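Local atomic coordinates of naphthalene dioxygenase small subunit (Rhodococcus sp., PDB entry 2B1X), a protein that forms the small (beta) subunit of naphthalene 1,2-dioxygenase, a Rieske non-heme iron oxygenase, packing beside the large subunit in a six-chain assembly. Residues T16-L19 with Y20-E24; A23-D27 with A28-R32; D72-E75 with M76-L79. All blocks are in the same frame, centred on the assembly; numbering follows the deposited sequence.

Contact 1: residues T16-L19 with Y20-E24; sequences TEWL and YMEAE
Met-21 lays its terminal methyl over the indole of Trp-18, one helical turn back, with CE 3.8 Å from the centroid of the five-membered ring, a CH-pi contact almost along the ring normal. The sulfur stands farther above the same ring, its Met-aromatic partner. The chain reaches there because CG leaves anti to the backbone N (chi1 171°) and then bends twice. Met-21 itself is partly exposed; the tight side of helix 10-27 is where Trp-18 and Leu-19 are buried against strands 132-145 and 148-158, places that suit a broad ring and a branched aliphatic. Glu-22 also lies inside, with OE1 3.6 Å from Trp-18 CZ3. A water donates to that OE1 and to Leu-19 O, while OE2 meets Arg-154 and Trp-34. On the partly exposed flank, at the border with the second subunit, Thr-16 and Tyr-20 run alongside each other, Thr-16 CG2 touching Tyr-20 CZ at 3.6 Å. Thr-16 O sits 3.5 Å above the Tyr-20 ring plane and takes the N-H of Tyr-20 at 3.1 Å, and the phenol ring packs on Val-102 of the second subunit. A serine at Tyr-20 would probably leave the Thr-16 methyl and that neighbouring valine without their aromatic cover. With its carboxylate met by an arginine, an indole N-H and a water, Glu-22 is likely to remain ionised despite its burial.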
loop_
_atom_site.group_PDB
_atom_site.type_symbol
_atom_site.label_atom_id
_atom_site.label_comp_id
_atom_site.label_asym_id
_atom_site.label_seq_id
_atom_site.Cartn_x
_atom_site.Cartn_y
_atom_site.Cartn_z
ATOM N N THR B 16 19.921 -3.168 -28.393
ATOM C CA THR B 16 19.632 -3.620 -27.037
ATOM C C THR B 16 20.681 -3.057 -26.074
ATOM O O THR B 16 20.322 -2.465 -25.064
ATOM C CB THR B 16 19.511 -5.146 -26.995
ATOM O OG1 THR B 16 18.439 -5.540 -27.868
ATOM C CG2 THR B 16 19.052 -5.628 -25.604
ATOM N N GLU B 17 21.963 -3.162 -26.443
ATOM C CA GLU B 17 23.041 -2.628 -25.623
ATOM C C GLU B 17 22.910 -1.116 -25.481
ATOM O O GLU B 17 23.177 -0.569 -24.417
ATOM C CB GLU B 17 24.423 -3.059 -26.141
ATOM C CG GLU B 17 24.683 -4.545 -25.822
ATOM C CD GLU B 17 26.082 -5.059 -26.163
ATOM O OE1 GLU B 17 26.790 -4.460 -27.022
ATOM O OE2 GLU B 17 26.467 -6.109 -25.573
ATOM N N TRP B 18 22.480 -0.446 -26.549
ATOM C CA TRP B 18 22.288 1.001 -26.507
ATOM C C TRP B 18 21.188 1.346 -25.479
ATOM O O TRP B 18 21.342 2.258 -24.664
ATOM C CB TRP B 18 21.957 1.523 -27.907
ATOM C CG TRP B 18 21.943 3.024 -28.028
ATOM C CD1 TRP B 18 22.959 3.827 -28.507
ATOM C CD2 TRP B 18 20.862 3.900 -27.691
ATOM N NE1 TRP B 18 22.563 5.143 -28.478
ATOM C CE2 TRP B 18 21.284 5.216 -27.981
ATOM C CE3 TRP B 18 19.570 3.707 -27.171
ATOM C CZ2 TRP B 18 20.458 6.335 -27.771
ATOM C CZ3 TRP B 18 18.755 4.815 -26.948
ATOM C CH2 TRP B 18 19.206 6.116 -27.253
ATOM N N LEU B 19 20.100 0.591 -25.487
ATOM C CA LEU B 19 19.009 0.853 -24.547
ATOM C C LEU B 19 19.446 0.665 -23.103
ATOM O O LEU B 19 19.038 1.421 -22.206
ATOM C CB LEU B 19 17.809 -0.059 -24.840
ATOM C CG LEU B 19 16.954 0.230 -26.063
ATOM C CD1 LEU B 19 15.899 -0.820 -26.204
ATOM C CD2 LEU B 19 16.308 1.607 -25.914
ATOM N N TYR B 20 20.277 -0.346 -22.863
ATOM C CA TYR B 20 20.699 -0.618 -21.492
ATOM C C TYR B 20 21.697 0.442 -21.041
ATOM O O TYR B 20 21.705 0.818 -19.881
ATOM C CB TYR B 20 21.284 -2.026 -21.346
ATOM C CG TYR B 20 20.337 -3.164 -21.629
ATOM C CD1 TYR B 20 20.835 -4.435 -21.871
ATOM C CD2 TYR B 20 18.933 -3.005 -21.579
ATOM C CE1 TYR B 20 20.010 -5.511 -22.103
ATOM C CE2 TYR B 20 18.064 -4.111 -21.805
ATOM C CZ TYR B 20 18.623 -5.354 -22.069
ATOM O OH TYR B 20 17.846 -6.486 -22.309
ATOM N N MET B 21 22.530 0.921 -21.957
ATOM C CA MET B 21 23.460 2.026 -21.674
ATOM C C MET B 21 22.700 3.329 -21.373
ATOM O O MET B 21 23.092 4.115 -20.511
ATOM C CB MET B 21 24.405 2.207 -22.863
ATOM C CG MET B 21 25.324 3.465 -22.833
ATOM S SD MET B 21 24.475 4.990 -23.396
ATOM C CE MET B 21 24.246 4.688 -25.191
ATOM N N GLU B 22 21.606 3.545 -22.094
ATOM C CA GLU B 22 20.810 4.739 -21.922
ATOM C C GLU B 22 20.181 4.737 -20.538
ATOM O O GLU B 22 20.264 5.728 -19.823
ATOM C CB GLU B 22 19.705 4.809 -22.980
ATOM C CG GLU B 22 18.997 6.161 -23.009
ATOM C CD GLU B 22 17.496 6.075 -23.282
ATOM O OE1 GLU B 22 17.013 5.016 -23.747
ATOM O OE2 GLU B 22 16.791 7.090 -23.070
ATOM N N ALA B 23 19.544 3.616 -20.190
ATOM C CA ALA B 23 18.947 3.416 -18.866
ATOM C C ALA B 23 19.971 3.575 -17.723
ATOM O O ALA B 23 19.684 4.184 -16.691
ATOM C CB ALA B 23 18.277 2.035 -18.790
ATOM N N GLU B 24 21.149 2.996 -17.903
ATOM C CA GLU B 24 22.236 3.131 -16.937
ATOM C C GLU B 24 22.622 4.568 -16.656
ATOM O O GLU B 24 22.808 4.941 -15.493
ATOM C CB GLU B 24 23.477 2.341 -17.388
ATOM C CG GLU B 24 24.642 2.406 -16.409
ATOM C CD GLU B 24 25.902 1.770 -16.948
ATOM O OE1 GLU B 24 25.880 0.569 -17.267
ATOM O OE2 GLU B 24 26.931 2.473 -17.068
HETATM O O HOH W 1 16.586 2.688 -22.208
#

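Contact 2: residues A23-D27 with A28-R32; sequences AELLD and AGKYR
Leu-25 O accepts two backbone N-H groups from opposite faces of its carbonyl plane, Ala-28 N at 3.1 Å and Lys-30 N at 2.9 Å, as the chain leaves helix 10-27. Ala-28 N stands well above the plane, whereas Lys-30 N is tilted only 30° from it. Gly-29 N turns back to Leu-26 O at 3.0 Å, again from above the carbonyl plane. A phi of 70° lets Gly-29 make this reversal, a conformation that favours a residue without a side chain. Lys-30 then forms the centre of an inverse gamma turn and stands at the N-cap position of helix 31-35. Its aliphatic part crosses Leu-25 at about a right angle, with Lys-30 CD 3.8 Å from Leu-25 CD2. Because the lysine is extended beyond CG, methylenes cover the leucine while the ammonium is carried outward, which leaves Lys-30 NZ 5.5 Å from Glu-24 OE2, a separation at which the opposite charges may attract without touching. Glu-24 has a firmer partner in Arg-103 of the second subunit. On the inner side, Leu-26 CD1 approaches Tyr-31 CE2 at 4.3 Å, a loose apolar touch between residues buried near Ile-171. Asp-27, near the helix end, turns its carboxylate to strand 94-106, where OD1 is hydrogen-bonded to His-97. Positive phi at Gly-29, with the bonds Lys-30 N to Leu-25 O and Gly-29 N to Leu-26 O, marks a Schellman motif, here ending the long N-terminal helix of an NTF2-like fold and leading directly into the next one.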
loop_
_atom_site.group_PDB
_atom_site.type_symbol
_atom_site.label_atom_id
_atom_site.label_comp_id
_atom_site.label_asym_id
_atom_site.label_seq_id
_atom_site.Cartn_x
_atom_site.Cartn_y
_atom_site.Cartn_z
ATOM N N ALA B 23 19.544 3.616 -20.190
ATOM C CA ALA B 23 18.947 3.416 -18.866
ATOM C C ALA B 23 19.971 3.575 -17.723
ATOM O O ALA B 23 19.684 4.184 -16.691
ATOM C CB ALA B 23 18.277 2.035 -18.790
ATOM N N GLU B 24 21.149 2.996 -17.903
ATOM C CA GLU B 24 22.236 3.131 -16.937
ATOM C C GLU B 24 22.622 4.568 -16.656
ATOM O O GLU B 24 22.808 4.941 -15.493
ATOM C CB GLU B 24 23.477 2.341 -17.388
ATOM C CG GLU B 24 24.642 2.406 -16.409
ATOM C CD GLU B 24 25.902 1.770 -16.948
ATOM O OE1 GLU B 24 25.880 0.569 -17.267
ATOM O OE2 GLU B 24 26.931 2.473 -17.068
ATOM N N LEU B 25 22.779 5.366 -17.713
ATOM C CA LEU B 25 23.065 6.794 -17.567
ATOM C C LEU B 25 21.957 7.465 -16.758
ATOM O O LEU B 25 22.247 8.188 -15.804
ATOM C CB LEU B 25 23.201 7.474 -18.942
ATOM C CG LEU B 25 24.414 7.232 -19.861
ATOM C CD1 LEU B 25 24.349 8.146 -21.099
ATOM C CD2 LEU B 25 25.756 7.484 -19.139
ATOM N N LEU B 26 20.696 7.218 -17.120
ATOM C CA LEU B 26 19.577 7.840 -16.393
ATOM C C LEU B 26 19.596 7.434 -14.914
ATOM O O LEU B 26 19.443 8.275 -14.028
ATOM C CB LEU B 26 18.211 7.440 -17.003
ATOM C CG LEU B 26 17.500 8.329 -18.058
ATOM C CD1 LEU B 26 18.191 9.646 -18.358
ATOM C CD2 LEU B 26 17.240 7.586 -19.360
ATOM N N ASP B 27 19.812 6.156 -14.647
ATOM C CA ASP B 27 19.799 5.699 -13.254
ATOM C C ASP B 27 21.030 6.186 -12.464
ATOM O O ASP B 27 21.063 6.076 -11.259
ATOM C CB ASP B 27 19.631 4.174 -13.163
ATOM C CG ASP B 27 18.313 3.688 -13.787
ATOM O OD1 ASP B 27 17.332 4.482 -13.815
ATOM O OD2 ASP B 27 18.180 2.542 -14.285
ATOM N N ALA B 28 22.037 6.713 -13.142
ATOM C CA ALA B 28 23.208 7.238 -12.442
ATOM C C ALA B 28 23.139 8.759 -12.366
ATOM O O ALA B 28 24.061 9.409 -11.829
ATOM C CB ALA B 28 24.475 6.786 -13.104
ATOM N N GLY B 29 22.046 9.323 -12.887
ATOM C CA GLY B 29 21.834 10.756 -12.866
ATOM C C GLY B 29 22.784 11.475 -13.792
ATOM O O GLY B 29 23.088 12.654 -13.572
ATOM N N LYS B 30 23.276 10.770 -14.820
ATOM C CA LYS B 30 24.174 11.382 -15.811
ATOM C C LYS B 30 23.391 12.052 -16.931
ATOM O O LYS B 30 23.422 11.597 -18.074
ATOM C CB LYS B 30 25.150 10.338 -16.382
ATOM C CG LYS B 30 26.095 9.801 -15.323
ATOM C CD LYS B 30 27.063 8.770 -15.836
ATOM C CE LYS B 30 28.023 8.368 -14.717
ATOM N NZ LYS B 30 28.866 7.182 -15.093
ATOM N N TYR B 31 22.689 13.128 -16.594
ATOM C CA TYR B 31 21.784 13.790 -17.540
ATOM C C TYR B 31 22.467 14.461 -18.759
ATOM O O TYR B 31 21.955 14.414 -19.884
ATOM C CB TYR B 31 20.914 14.783 -16.781
ATOM C CG TYR B 31 19.979 14.084 -15.791
ATOM C CD1 TYR B 31 20.198 14.165 -14.410
ATOM C CD2 TYR B 31 18.902 13.330 -16.245
ATOM C CE1 TYR B 31 19.331 13.515 -13.482
ATOM C CE2 TYR B 31 18.042 12.684 -15.358
ATOM C CZ TYR B 31 18.259 12.779 -13.973
ATOM O OH TYR B 31 17.401 12.128 -13.102
ATOM N N ARG B 32 23.637 15.044 -18.518
ATOM C CA ARG B 32 24.396 15.735 -19.554
ATOM C C ARG B 32 24.858 14.722 -20.605
ATOM O O ARG B 32 24.713 14.950 -21.808
ATOM C CB ARG B 32 25.573 16.487 -18.917
ATOM C CG ARG B 32 26.498 17.241 -19.891
ATOM C CD ARG B 32 25.782 18.147 -20.869
ATOM N NE ARG B 32 25.023 19.220 -20.231
ATOM C CZ ARG B 32 24.309 20.130 -20.899
ATOM N NH1 ARG B 32 24.273 20.107 -22.233
ATOM N NH2 ARG B 32 23.643 21.071 -20.241
#

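Contact 3: residues D72-E75 with M76-L79; sequences DSME and MRVL
Met-76 N binds Asp-72 O at 3.1 Å, one of four successive i to i+4 bonds in helix 71-81, an alpha-helix of this NTF2-like subunit that also faces the large subunit. The Met-76 side chain starts beside Ser-73 O, then leads away to pack on His-313 of the large subunit, where a flexible thioether suits an interface. Arg-77 comes next, its N-H bound to Ser-73 O. With CG anti to the backbone N (chi1 -161°) and a bend at chi3, its chain crosses Met-74, so that CD lies 3.9 Å from Met-74 SD; the sulfur is at the edge of the guanidinium, near its plane. Such a long residue can bridge subunits: NE pairs with Asp-69, whose other oxygen holds the Ser-73 hydroxyl, and NH1 bonds to Ser-365 O of the large subunit. Val-78 gives its N-H to Met-74 O at 3.1 Å and sets CG2 3.5 Å from the same carbonyl oxygen. Its compact, branched side chain suits the close approach of Tyr-31 from helix 31-35. Leu-79 lies alongside Glu-75, pointing the same way, so the acid's aliphatic stem supplies an apolar neighbour, Glu-75 CG meeting Leu-79 CD1 at 3.7 Å. The N-H of Leu-79 reaches Glu-75 O at 2.7 Å, nearly in line with the carbonyl bond.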
loop_
_atom_site.group_PDB
_atom_site.type_symbol
_atom_site.label_atom_id
_atom_site.label_comp_id
_atom_site.label_asym_id
_atom_site.label_seq_id
_atom_site.Cartn_x
_atom_site.Cartn_y
_atom_site.Cartn_z
ATOM N N ASP B 72 15.390 21.635 -27.585
ATOM C CA ASP B 72 15.579 22.829 -26.766
ATOM C C ASP B 72 14.948 22.666 -25.349
ATOM O O ASP B 72 15.521 23.081 -24.347
ATOM C CB ASP B 72 14.986 24.050 -27.464
ATOM C CG ASP B 72 15.799 24.518 -28.681
ATOM O OD1 ASP B 72 16.934 24.035 -28.928
ATOM O OD2 ASP B 72 15.359 25.399 -29.455
ATOM N N SER B 73 13.769 22.064 -25.269
ATOM C CA SER B 73 13.102 21.967 -23.970
ATOM C C SER B 73 13.711 20.866 -23.119
ATOM O O SER B 73 13.760 20.974 -21.902
ATOM C CB SER B 73 11.593 21.768 -24.135
ATOM O OG SER B 73 11.313 20.537 -24.752
ATOM N N MET B 74 14.167 19.800 -23.763
ATOM C CA MET B 74 14.910 18.749 -23.076
ATOM C C MET B 74 16.232 19.294 -22.525
ATOM O O MET B 74 16.658 18.906 -21.438
ATOM C CB MET B 74 15.164 17.582 -24.033
ATOM C CG MET B 74 15.542 16.265 -23.398
ATOM S SD MET B 74 14.462 15.773 -21.963
ATOM C CE MET B 74 13.105 15.042 -22.777
ATOM N N GLU B 75 16.880 20.192 -23.274
ATOM C CA GLU B 75 18.094 20.845 -22.795
ATOM C C GLU B 75 17.830 21.654 -21.524
ATOM O O GLU B 75 18.573 21.539 -20.533
ATOM C CB GLU B 75 18.707 21.743 -23.890
ATOM C CG GLU B 75 19.995 22.429 -23.459
ATOM C CD GLU B 75 20.657 23.193 -24.581
ATOM O OE1 GLU B 75 19.928 23.815 -25.396
ATOM O OE2 GLU B 75 21.903 23.172 -24.663
ATOM N N MET B 76 16.780 22.470 -21.574
ATOM C CA MET B 76 16.314 23.217 -20.409
ATOM C C MET B 76 16.099 22.314 -19.178
ATOM O O MET B 76 16.514 22.654 -18.078
ATOM C CB MET B 76 15.001 23.931 -20.729
ATOM C CG MET B 76 14.589 24.957 -19.674
ATOM S SD MET B 76 12.882 24.800 -19.216
ATOM C CE MET B 76 12.976 23.441 -18.134
ATOM N N ARG B 77 15.490 21.157 -19.402
ATOM C CA ARG B 77 15.203 20.174 -18.341
ATOM C C ARG B 77 16.522 19.756 -17.688
ATOM O O ARG B 77 16.610 19.707 -16.461
ATOM C CB ARG B 77 14.448 18.962 -18.935
ATOM C CG ARG B 77 13.689 18.077 -17.957
ATOM C CD ARG B 77 12.767 17.024 -18.643
ATOM N NE ARG B 77 11.699 17.639 -19.452
ATOM C CZ ARG B 77 10.583 18.196 -18.950
ATOM N NH1 ARG B 77 10.348 18.197 -17.639
ATOM N NH2 ARG B 77 9.685 18.754 -19.762
ATOM N N VAL B 78 17.553 19.515 -18.507
ATOM C CA VAL B 78 18.861 19.086 -18.013
ATOM C C VAL B 78 19.586 20.272 -17.371
ATOM O O VAL B 78 20.183 20.154 -16.301
ATOM C CB VAL B 78 19.717 18.422 -19.128
ATOM C CG1 VAL B 78 21.165 18.167 -18.669
ATOM C CG2 VAL B 78 19.059 17.122 -19.626
ATOM N N LEU B 79 19.520 21.426 -18.003
ATOM C CA LEU B 79 20.143 22.613 -17.424
ATOM C C LEU B 79 19.557 22.859 -16.030
ATOM O O LEU B 79 20.272 23.213 -15.129
ATOM C CB LEU B 79 19.958 23.839 -18.318
ATOM C CG LEU B 79 20.856 23.873 -19.556
ATOM C CD1 LEU B 79 20.286 24.853 -20.620
ATOM C CD2 LEU B 79 22.304 24.242 -19.161
#

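From the N terminus, contact 1 spans successive turns of helix 10-27 without closing a loop, on the part that packs against strands 94-106, 132-145 and 148-158. Contact 2 shares Ala-23 and Glu-24 with it and closes the tight turn into helix 31-35; both border the second beta subunit. Contact 3 comes later, inside helix 71-81, after strands 42-49 and 67-69, and faces the large subunit. Contacts 1 and 2 overlap end to start, contact 3 follows both in series, and none nests within or crosses another. Contacts 2 and 3 meet where Arg-32 packs on Val-78 and Leu-79, beside Tyr-31 on Val-78. Contacts 1 and 3 stay about 9 Å apart at their nearest atoms.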